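Proline iminopeptidase-related protein (Thermus thermophilus, PDB 2YYS) is of unknown function but, as a member of the peptidase S33 family within the alpha/beta hydrolases, probably has peptidase activity. Local coordinates at residues M1-P9 / Y16-E24; V129-L138 / G204-P212. All coordinates share one frame; numbering follows the deposited sequence.

Overall arrangement
The chain opens with the hairpin of strands 3-9 and 14-20, and interaction 1 closes it across a short turn, joining the outermost strand 3-9 to the neighbour that pairs on its other side with strand 54-58. The chain then builds more of the central sheet, and after strand 119-125 enters a long, mainly helical excursion. Interaction 2 closes that excursion, bringing residues 204-212 back to the start of helix 131-141 before strand 221-226 resumes the sheet. The two contacts are in series, neither nested nor crossed. Their centres lie about 34 Å apart on opposite sides of the chain's centre: one belongs to the sheet edge, the other to the base of the helical insertion.

Interaction 1. Residues M1-P9 / Y16-E24; sequences MREEIGYVP and YVEDVGPVE
The Tyr16 side chain meets Ile5 and Tyr7 of strand 3-9. The CG2 branch of Ile5 lies 3.6 Å from Tyr16 CE1, while CE1 of Tyr7 reaches the edge of the Tyr16 ring, the two tyrosine side chains crossing at about a right angle. At Val17 the backbone pairs with Gly6 in both directions, Gly6 N to Val17 O spanning 3.1 Å. On the reverse face of the hairpin Val17 CG2 packs 3.6 Å from Val8 CG2, and helix 78-91 touches both valines. Glu18 returns to the face of Ile5, lying alongside it with CG 4.0 Å from Ile5 CG1; its carboxylate, like that of Glu3, pairs with Arg43.

Asp19 exchanges two backbone bonds with Glu4, and its CG stands anti to the backbone N (chi1 180°), which carries the carboxylate to the extended Arg2. The grip is end-on: Arg2 NH1 lies 3.1 Å from Asp19 OD1 and Arg2 NH2 2.8 Å from Asp19 OD2. The planes are 76° apart, so both oxygens are met from above the carboxylate. Val20 touches Met1, its CG1 3.6 Å from Met1 SD. The N-H of Gly21 donates to Arg2 O, and its own O accepts from Arg2 NH1 at 2.8 Å; its positive phi would jam a side chain against the preceding carbonyl. Finally, Val23 CB lies over one face of the Arg2 guanidinium.

Three bonds therefore fix the guanidinium at its edge. Arg54 adds a second positive partner at Asp19 OD2, so this buried carboxylate is probably kept ionised.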
loop_
_atom_site.group_PDB
_atom_site.type_symbol
_atom_site.label_atom_id
_atom_site.label_comp_id
_atom_site.label_asym_id
_atom_site.label_seq_id
_atom_site.Cartn_x
_atom_site.Cartn_y
_atom_site.Cartn_z
ATOM N N MET A 1 -12.578 21.998 -7.809
ATOM C CA MET A 1 -12.638 20.556 -7.413
ATOM C C MET A 1 -12.949 20.489 -5.925
ATOM O O MET A 1 -12.385 21.251 -5.126
ATOM C CB MET A 1 -11.296 19.898 -7.678
ATOM C CG MET A 1 -11.213 18.426 -7.232
ATOM S SD MET A 1 -9.551 18.006 -6.691
ATOM C CE MET A 1 -8.942 17.147 -8.153
ATOM N N ARG A 2 -13.841 19.574 -5.558
ATOM C CA ARG A 2 -14.169 19.355 -4.167
ATOM C C ARG A 2 -12.999 18.689 -3.428
ATOM O O ARG A 2 -12.426 17.713 -3.887
ATOM C CB ARG A 2 -15.429 18.505 -4.070
ATOM C CG ARG A 2 -15.877 18.215 -2.663
ATOM C CD ARG A 2 -17.066 17.290 -2.610
ATOM N NE ARG A 2 -17.163 16.678 -1.305
ATOM C CZ ARG A 2 -16.574 15.547 -0.920
ATOM N NH1 ARG A 2 -15.823 14.823 -1.745
ATOM N NH2 ARG A 2 -16.760 15.137 0.326
ATOM N N GLU A 3 -12.664 19.243 -2.271
ATOM C CA GLU A 3 -11.601 18.719 -1.427
ATOM C C GLU A 3 -11.887 19.069 0.033
ATOM O O GLU A 3 -11.896 20.246 0.407
ATOM C CB GLU A 3 -10.253 19.291 -1.866
ATOM C CG GLU A 3 -9.081 18.781 -1.040
ATOM C CD GLU A 3 -7.759 19.405 -1.433
ATOM O OE1 GLU A 3 -7.709 20.628 -1.640
ATOM O OE2 GLU A 3 -6.761 18.678 -1.507
ATOM N N GLU A 4 -12.121 18.044 0.846
ATOM C CA GLU A 4 -12.438 18.204 2.265
ATOM C C GLU A 4 -11.381 17.480 3.064
ATOM O O GLU A 4 -11.266 16.250 2.999
ATOM C CB GLU A 4 -13.820 17.637 2.608
ATOM C CG GLU A 4 -14.969 18.282 1.851
ATOM C CD GLU A 4 -15.050 19.779 2.076
ATOM O OE1 GLU A 4 -14.802 20.225 3.227
ATOM O OE2 GLU A 4 -15.349 20.510 1.089
ATOM N N ILE A 5 -10.601 18.264 3.802
ATOM C CA ILE A 5 -9.493 17.779 4.587
ATOM C C ILE A 5 -9.809 18.021 6.069
ATOM O O ILE A 5 -10.200 19.119 6.461
ATOM C CB ILE A 5 -8.206 18.509 4.177
ATOM C CG1 ILE A 5 -7.909 18.253 2.686
ATOM C CG2 ILE A 5 -7.058 18.081 5.082
ATOM C CD1 ILE A 5 -6.683 18.959 2.127
ATOM N N GLY A 6 -9.638 16.991 6.882
ATOM C CA GLY A 6 -9.802 17.117 8.318
ATOM C C GLY A 6 -9.395 15.864 9.074
ATOM O O GLY A 6 -8.890 14.898 8.499
ATOM N N TYR A 7 -9.585 15.895 10.381
ATOM C CA TYR A 7 -9.416 14.721 11.208
ATOM C C TYR A 7 -10.799 14.118 11.374
ATOM O O TYR A 7 -11.733 14.804 11.768
ATOM C CB TYR A 7 -8.844 15.102 12.579
ATOM C CG TYR A 7 -7.338 15.135 12.687
ATOM C CD1 TYR A 7 -6.514 14.988 11.584
ATOM C CD2 TYR A 7 -6.731 15.317 13.921
ATOM C CE1 TYR A 7 -5.127 15.002 11.714
ATOM C CE2 TYR A 7 -5.350 15.335 14.056
ATOM C CZ TYR A 7 -4.555 15.177 12.954
ATOM O OH TYR A 7 -3.189 15.186 13.103
ATOM N N VAL A 8 -10.916 12.834 11.067
ATOM C CA VAL A 8 -12.160 12.096 11.222
ATOM C C VAL A 8 -11.999 11.085 12.357
ATOM O O VAL A 8 -11.183 10.171 12.244
ATOM C CB VAL A 8 -12.504 11.347 9.928
ATOM C CG1 VAL A 8 -13.748 10.520 10.112
ATOM C CG2 VAL A 8 -12.671 12.332 8.771
ATOM N N PRO A 9 -12.767 11.246 13.442
ATOM C CA PRO A 9 -12.804 10.240 14.509
ATOM C C PRO A 9 -13.352 8.906 14.021
ATOM O O PRO A 9 -14.370 8.860 13.336
ATOM C CB PRO A 9 -13.751 10.853 15.560
ATOM C CG PRO A 9 -13.784 12.322 15.249
ATOM C CD PRO A 9 -13.638 12.398 13.753
ATOM N N TYR A 16 -6.183 11.498 9.675
ATOM C CA TYR A 16 -6.031 12.549 8.683
ATOM C C TYR A 16 -6.637 12.057 7.361
ATOM O O TYR A 16 -6.217 11.038 6.818
ATOM C CB TYR A 16 -4.561 12.930 8.503
ATOM C CG TYR A 16 -4.383 13.939 7.418
ATOM C CD1 TYR A 16 -4.531 15.307 7.668
ATOM C CD2 TYR A 16 -4.080 13.529 6.126
ATOM C CE1 TYR A 16 -4.372 16.233 6.640
ATOM C CE2 TYR A 16 -3.941 14.427 5.113
ATOM C CZ TYR A 16 -4.084 15.784 5.359
ATOM O OH TYR A 16 -3.947 16.660 4.296
ATOM N N VAL A 17 -7.626 12.791 6.858
ATOM C CA VAL A 17 -8.386 12.389 5.689
ATOM C C VAL A 17 -8.410 13.515 4.672
ATOM O O VAL A 17 -8.609 14.674 5.031
ATOM C CB VAL A 17 -9.844 12.018 6.092
ATOM C CG1 VAL A 17 -10.691 11.719 4.880
ATOM C CG2 VAL A 17 -9.844 10.815 7.034
ATOM N N GLU A 18 -8.181 13.164 3.409
ATOM C CA GLU A 18 -8.395 14.053 2.270
ATOM C C GLU A 18 -9.430 13.391 1.369
ATOM O O GLU A 18 -9.153 12.401 0.686
ATOM C CB GLU A 18 -7.101 14.306 1.502
ATOM C CG GLU A 18 -5.947 14.778 2.381
ATOM C CD GLU A 18 -4.627 14.916 1.629
ATOM O OE1 GLU A 18 -4.481 14.295 0.562
ATOM O OE2 GLU A 18 -3.721 15.637 2.124
ATOM N N ASP A 19 -10.632 13.941 1.422
ATOM C CA ASP A 19 -11.795 13.463 0.718
ATOM C C ASP A 19 -11.953 14.337 -0.517
ATOM O O ASP A 19 -12.378 15.490 -0.432
ATOM C CB ASP A 19 -12.981 13.575 1.679
ATOM C CG ASP A 19 -14.284 13.114 1.085
ATOM O OD1 ASP A 19 -14.336 12.660 -0.079
ATOM O OD2 ASP A 19 -15.336 13.193 1.748
ATOM N N VAL A 20 -11.630 13.771 -1.673
ATOM C CA VAL A 20 -11.406 14.544 -2.894
ATOM C C VAL A 20 -12.287 14.076 -4.044
ATOM O O VAL A 20 -12.455 12.881 -4.241
ATOM C CB VAL A 20 -9.927 14.397 -3.303
ATOM C CG1 VAL A 20 -9.632 15.087 -4.585
ATOM C CG2 VAL A 20 -9.032 14.960 -2.196
ATOM N N GLY A 21 -12.815 15.014 -4.827
ATOM C CA GLY A 21 -13.636 14.684 -5.983
ATOM C C GLY A 21 -15.134 14.740 -5.701
ATOM O O GLY A 21 -15.546 15.002 -4.574
ATOM N N PRO A 22 -15.950 14.514 -6.733
ATOM C CA PRO A 22 -17.410 14.633 -6.609
ATOM C C PRO A 22 -17.958 13.757 -5.485
ATOM O O PRO A 22 -17.636 12.579 -5.421
ATOM C CB PRO A 22 -17.949 14.182 -7.980
ATOM C CG PRO A 22 -16.791 13.837 -8.829
ATOM C CD PRO A 22 -15.519 14.126 -8.088
ATOM N N VAL A 23 -18.767 14.337 -4.610
ATOM C CA VAL A 23 -19.249 13.643 -3.420
ATOM C C VAL A 23 -20.127 12.420 -3.747
ATOM O O VAL A 23 -20.195 11.477 -2.970
ATOM C CB VAL A 23 -20.004 14.620 -2.466
ATOM C CG1 VAL A 23 -21.380 15.037 -3.029
ATOM C CG2 VAL A 23 -20.146 14.015 -1.096
ATOM N N GLU A 24 -20.775 12.449 -4.902
ATOM C CA GLU A 24 -21.666 11.378 -5.325
ATOM C C GLU A 24 -21.008 10.471 -6.375
ATOM O O GLU A 24 -21.609 9.502 -6.817
ATOM C CB GLU A 24 -23.011 11.970 -5.805
ATOM C CG GLU A 24 -23.971 12.227 -4.636
ATOM C CD GLU A 24 -25.124 13.207 -4.918
ATOM O OE1 GLU A 24 -25.068 14.007 -5.885
ATOM O OE2 GLU A 24 -26.106 13.185 -4.136
#

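Interaction 2. Residues V129-L138 / G204-P212; sequences VNFPWLAARL and GLWRLDYTP
Two backbone hydrogen bonds flank Asn130 and Asp209 and bridge the two segments: Phe131 N to Leu208 O at 3.0 Å, and Tyr210 N to Val129 O at 2.9 Å.

Among polar side chains, Asn130 is the N-cap of helix 131-141, its OD1 accepting from Trp133 N. The Asn130 amide lies stacked against the Asp209 carboxylate, planes 18° apart, with Asn130 CG 3.2 Å from Asp209 OD1; the amide nitrogen is hydrogen-bonded to Tyr235 instead. Asp209 OD1 closes an Asx turn, accepting from Thr211 N, 3.1 Å away and well out of the carboxylate plane, and from Thr211 OG1 through its syn lone pair. An alanine in place of Asp209 would remove both bonds and is likely to leave Thr211 N without its Asx-turn acceptor, the Thr211 hydroxyl with Tyr235 but one partner fewer, and the Asn130 amide without its stacking partner.

Aromatic and apolar contacts centre on Phe131 and Trp206. The Phe131 edge points at the Trp206 face in a T-shaped pair, ring centroids 5.4 Å apart and planes at 88°, while Leu205 CG makes a CH-pi contact 4.0 Å from the Phe131 centroid. With CG anti to the carbonyl carbon (chi1 -72°), the Trp206 indole lies along the helix from Phe131 toward Leu138; Ala135 CB meets Trp206 CE3 and Leu138 CD1 lies 3.7 Å from Trp206 CH2.

Helices 150-160 and 163-171 also touch Trp206. This joining of the two ends of a mainly helical insertion between sheet strands 119-125 and 221-226 is consistent with the base of an alpha/beta hydrolase cap domain, as in S33 peptidases.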
loop_
_atom_site.group_PDB
_atom_site.type_symbol
_atom_site.label_atom_id
_atom_site.label_comp_id
_atom_site.label_asym_id
_atom_site.label_seq_id
_atom_site.Cartn_x
_atom_site.Cartn_y
_atom_site.Cartn_z
ATOM N N VAL A 129 3.001 -9.068 0.617
ATOM C CA VAL A 129 2.206 -10.040 1.349
ATOM C C VAL A 129 3.025 -11.053 2.145
ATOM O O VAL A 129 2.517 -11.640 3.086
ATOM C CB VAL A 129 1.264 -10.816 0.412
ATOM C CG1 VAL A 129 0.314 -9.868 -0.317
ATOM C CG2 VAL A 129 2.043 -11.644 -0.579
ATOM N N ASN A 130 4.270 -11.276 1.741
ATOM C CA ASN A 130 5.126 -12.282 2.339
ATOM C C ASN A 130 6.341 -11.594 2.934
ATOM O O ASN A 130 7.298 -11.288 2.232
ATOM C CB ASN A 130 5.546 -13.334 1.296
ATOM C CG ASN A 130 6.290 -14.512 1.926
ATOM O OD1 ASN A 130 6.843 -14.387 3.009
ATOM N ND2 ASN A 130 6.298 -15.659 1.245
ATOM N N PHE A 131 6.290 -11.340 4.237
ATOM C CA PHE A 131 7.368 -10.642 4.920
ATOM C C PHE A 131 8.626 -11.487 5.123
ATOM O O PHE A 131 9.722 -10.952 4.995
ATOM C CB PHE A 131 6.875 -10.011 6.224
ATOM C CG PHE A 131 6.149 -8.718 6.005
ATOM C CD1 PHE A 131 6.830 -7.505 6.068
ATOM C CD2 PHE A 131 4.805 -8.710 5.677
ATOM C CE1 PHE A 131 6.173 -6.304 5.834
ATOM C CE2 PHE A 131 4.143 -7.509 5.435
ATOM C CZ PHE A 131 4.834 -6.306 5.518
ATOM N N PRO A 132 8.512 -12.776 5.450
ATOM C CA PRO A 132 9.701 -13.635 5.413
ATOM C C PRO A 132 10.443 -13.566 4.085
ATOM O O PRO A 132 11.652 -13.559 4.096
ATOM C CB PRO A 132 9.141 -15.040 5.668
ATOM C CG PRO A 132 7.955 -14.779 6.559
ATOM C CD PRO A 132 7.341 -13.499 5.970
ATOM N N TRP A 133 9.725 -13.518 2.971
ATOM C CA TRP A 133 10.351 -13.374 1.651
ATOM C C TRP A 133 11.100 -12.039 1.546
ATOM O O TRP A 133 12.240 -11.993 1.093
ATOM C CB TRP A 133 9.298 -13.481 0.536
ATOM C CG TRP A 133 9.855 -13.286 -0.836
ATOM C CD1 TRP A 133 10.501 -14.219 -1.605
ATOM C CD2 TRP A 133 9.846 -12.071 -1.603
ATOM N NE1 TRP A 133 10.886 -13.661 -2.804
ATOM C CE2 TRP A 133 10.502 -12.344 -2.828
ATOM C CE3 TRP A 133 9.338 -10.778 -1.383
ATOM C CZ2 TRP A 133 10.665 -11.375 -3.823
ATOM C CZ3 TRP A 133 9.503 -9.811 -2.372
ATOM C CH2 TRP A 133 10.162 -10.119 -3.580
ATOM N N LEU A 134 10.457 -10.957 1.974
ATOM C CA LEU A 134 11.087 -9.636 1.950
ATOM C C LEU A 134 12.341 -9.594 2.806
ATOM O O LEU A 134 13.332 -8.959 2.436
ATOM C CB LEU A 134 10.097 -8.560 2.402
ATOM C CG LEU A 134 10.555 -7.096 2.398
ATOM C CD1 LEU A 134 11.175 -6.692 1.060
ATOM C CD2 LEU A 134 9.395 -6.169 2.733
ATOM N N ALA A 135 12.301 -10.283 3.947
ATOM C CA ALA A 135 13.447 -10.329 4.854
ATOM C C ALA A 135 14.616 -11.085 4.210
ATOM O O ALA A 135 15.763 -10.693 4.333
ATOM C CB ALA A 135 13.052 -10.970 6.182
ATOM N N ALA A 136 14.311 -12.174 3.527
ATOM C CA ALA A 136 15.300 -12.890 2.736
ATOM C C ALA A 136 15.923 -11.964 1.685
ATOM O O ALA A 136 17.125 -11.997 1.491
ATOM C CB ALA A 136 14.674 -14.115 2.069
ATOM N N ARG A 137 15.110 -11.122 1.041
ATOM C CA ARG A 137 15.616 -10.198 0.020
ATOM C C ARG A 137 16.528 -9.117 0.589
ATOM O O ARG A 137 17.488 -8.724 -0.061
ATOM C CB ARG A 137 14.485 -9.532 -0.765
ATOM C CG ARG A 137 13.519 -10.494 -1.419
ATOM C CD ARG A 137 14.010 -11.132 -2.694
ATOM N NE ARG A 137 15.046 -12.140 -2.508
ATOM C CZ ARG A 137 14.872 -13.336 -1.949
ATOM N NH1 ARG A 137 13.695 -13.691 -1.445
ATOM N NH2 ARG A 137 15.896 -14.183 -1.885
ATOM N N LEU A 138 16.212 -8.621 1.782
ATOM C CA LEU A 138 17.055 -7.650 2.470
ATOM C C LEU A 138 18.414 -8.278 2.821
ATOM O O LEU A 138 19.468 -7.681 2.600
ATOM C CB LEU A 138 16.354 -7.144 3.736
ATOM C CG LEU A 138 15.171 -6.215 3.453
ATOM C CD1 LEU A 138 14.301 -6.060 4.671
ATOM C CD2 LEU A 138 15.658 -4.844 2.984
ATOM N N GLY A 204 5.168 -9.029 15.597
ATOM C CA GLY A 204 5.553 -10.131 14.720
ATOM C C GLY A 204 5.286 -9.958 13.223
ATOM O O GLY A 204 5.073 -10.948 12.509
ATOM N N LEU A 205 5.320 -8.718 12.734
ATOM C CA LEU A 205 5.009 -8.435 11.331
ATOM C C LEU A 205 5.941 -9.161 10.365
ATOM O O LEU A 205 5.506 -9.631 9.329
ATOM C CB LEU A 205 5.088 -6.934 11.033
ATOM C CG LEU A 205 4.776 -6.525 9.575
ATOM C CD1 LEU A 205 3.323 -6.775 9.241
ATOM C CD2 LEU A 205 5.107 -5.074 9.332
ATOM N N TRP A 206 7.214 -9.241 10.706
ATOM C CA TRP A 206 8.184 -9.918 9.849
ATOM C C TRP A 206 8.015 -11.436 9.728
ATOM O O TRP A 206 8.604 -12.044 8.839
ATOM C CB TRP A 206 9.603 -9.532 10.254
ATOM C CG TRP A 206 9.857 -8.148 9.842
ATOM C CD1 TRP A 206 9.707 -7.027 10.600
ATOM C CD2 TRP A 206 10.230 -7.705 8.541
ATOM N NE1 TRP A 206 9.988 -5.908 9.856
ATOM C CE2 TRP A 206 10.311 -6.295 8.583
ATOM C CE3 TRP A 206 10.509 -8.356 7.335
ATOM C CZ2 TRP A 206 10.671 -5.529 7.469
ATOM C CZ3 TRP A 206 10.866 -7.593 6.232
ATOM C CH2 TRP A 206 10.940 -6.195 6.308
ATOM N N ARG A 207 7.203 -12.031 10.598
ATOM C CA ARG A 207 6.806 -13.433 10.451
ATOM C C ARG A 207 5.560 -13.606 9.582
ATOM O O ARG A 207 5.210 -14.723 9.231
ATOM C CB ARG A 207 6.572 -14.078 11.826
ATOM C CG ARG A 207 7.813 -14.094 12.711
ATOM C CD ARG A 207 7.655 -14.908 14.000
ATOM N NE ARG A 207 6.492 -14.485 14.783
ATOM C CZ ARG A 207 6.494 -13.547 15.747
ATOM N NH1 ARG A 207 7.600 -12.889 16.079
ATOM N NH2 ARG A 207 5.365 -13.263 16.388
ATOM N N LEU A 208 4.885 -12.514 9.237
ATOM C CA LEU A 208 3.609 -12.621 8.538
ATOM C C LEU A 208 3.795 -13.007 7.074
ATOM O O LEU A 208 4.356 -12.248 6.288
ATOM C CB LEU A 208 2.801 -11.324 8.631
ATOM C CG LEU A 208 1.508 -11.321 7.801
ATOM C CD1 LEU A 208 0.513 -12.395 8.290
ATOM C CD2 LEU A 208 0.873 -9.941 7.818
ATOM N N ASP A 209 3.322 -14.194 6.727
ATOM C CA ASP A 209 3.164 -14.590 5.342
ATOM C C ASP A 209 1.683 -14.755 5.036
ATOM O O ASP A 209 1.086 -15.777 5.347
ATOM C CB ASP A 209 3.912 -15.894 5.066
ATOM C CG ASP A 209 3.779 -16.346 3.631
ATOM O OD1 ASP A 209 3.396 -15.521 2.773
ATOM O OD2 ASP A 209 4.043 -17.510 3.270
ATOM N N TYR A 210 1.104 -13.737 4.409
ATOM C CA TYR A 210 -0.301 -13.731 4.023
ATOM C C TYR A 210 -0.628 -14.650 2.826
ATOM O O TYR A 210 -1.805 -14.866 2.501
ATOM C CB TYR A 210 -0.731 -12.280 3.712
ATOM C CG TYR A 210 -2.218 -12.087 3.609
ATOM C CD1 TYR A 210 -3.021 -12.139 4.741
ATOM C CD2 TYR A 210 -2.832 -11.892 2.377
ATOM C CE1 TYR A 210 -4.404 -11.978 4.657
ATOM C CE2 TYR A 210 -4.207 -11.742 2.278
ATOM C CZ TYR A 210 -4.988 -11.779 3.425
ATOM O OH TYR A 210 -6.352 -11.625 3.337
ATOM N N THR A 211 0.403 -15.177 2.164
ATOM C CA THR A 211 0.224 -15.998 0.959
ATOM C C THR A 211 -0.892 -17.049 1.015
ATOM O O THR A 211 -1.675 -17.137 0.064
ATOM C CB THR A 211 1.531 -16.705 0.577
ATOM O OG1 THR A 211 2.582 -15.748 0.416
ATOM C CG2 THR A 211 1.414 -17.370 -0.786
ATOM N N PRO A 212 -0.973 -17.864 2.068
ATOM C CA PRO A 212 -1.972 -18.953 2.092
ATOM C C PRO A 212 -3.423 -18.470 2.073
ATOM O O PRO A 212 -4.308 -19.235 1.723
ATOM C CB PRO A 212 -1.679 -19.701 3.408
ATOM C CG PRO A 212 -0.341 -19.238 3.854
ATOM C CD PRO A 212 -0.169 -17.842 3.303
#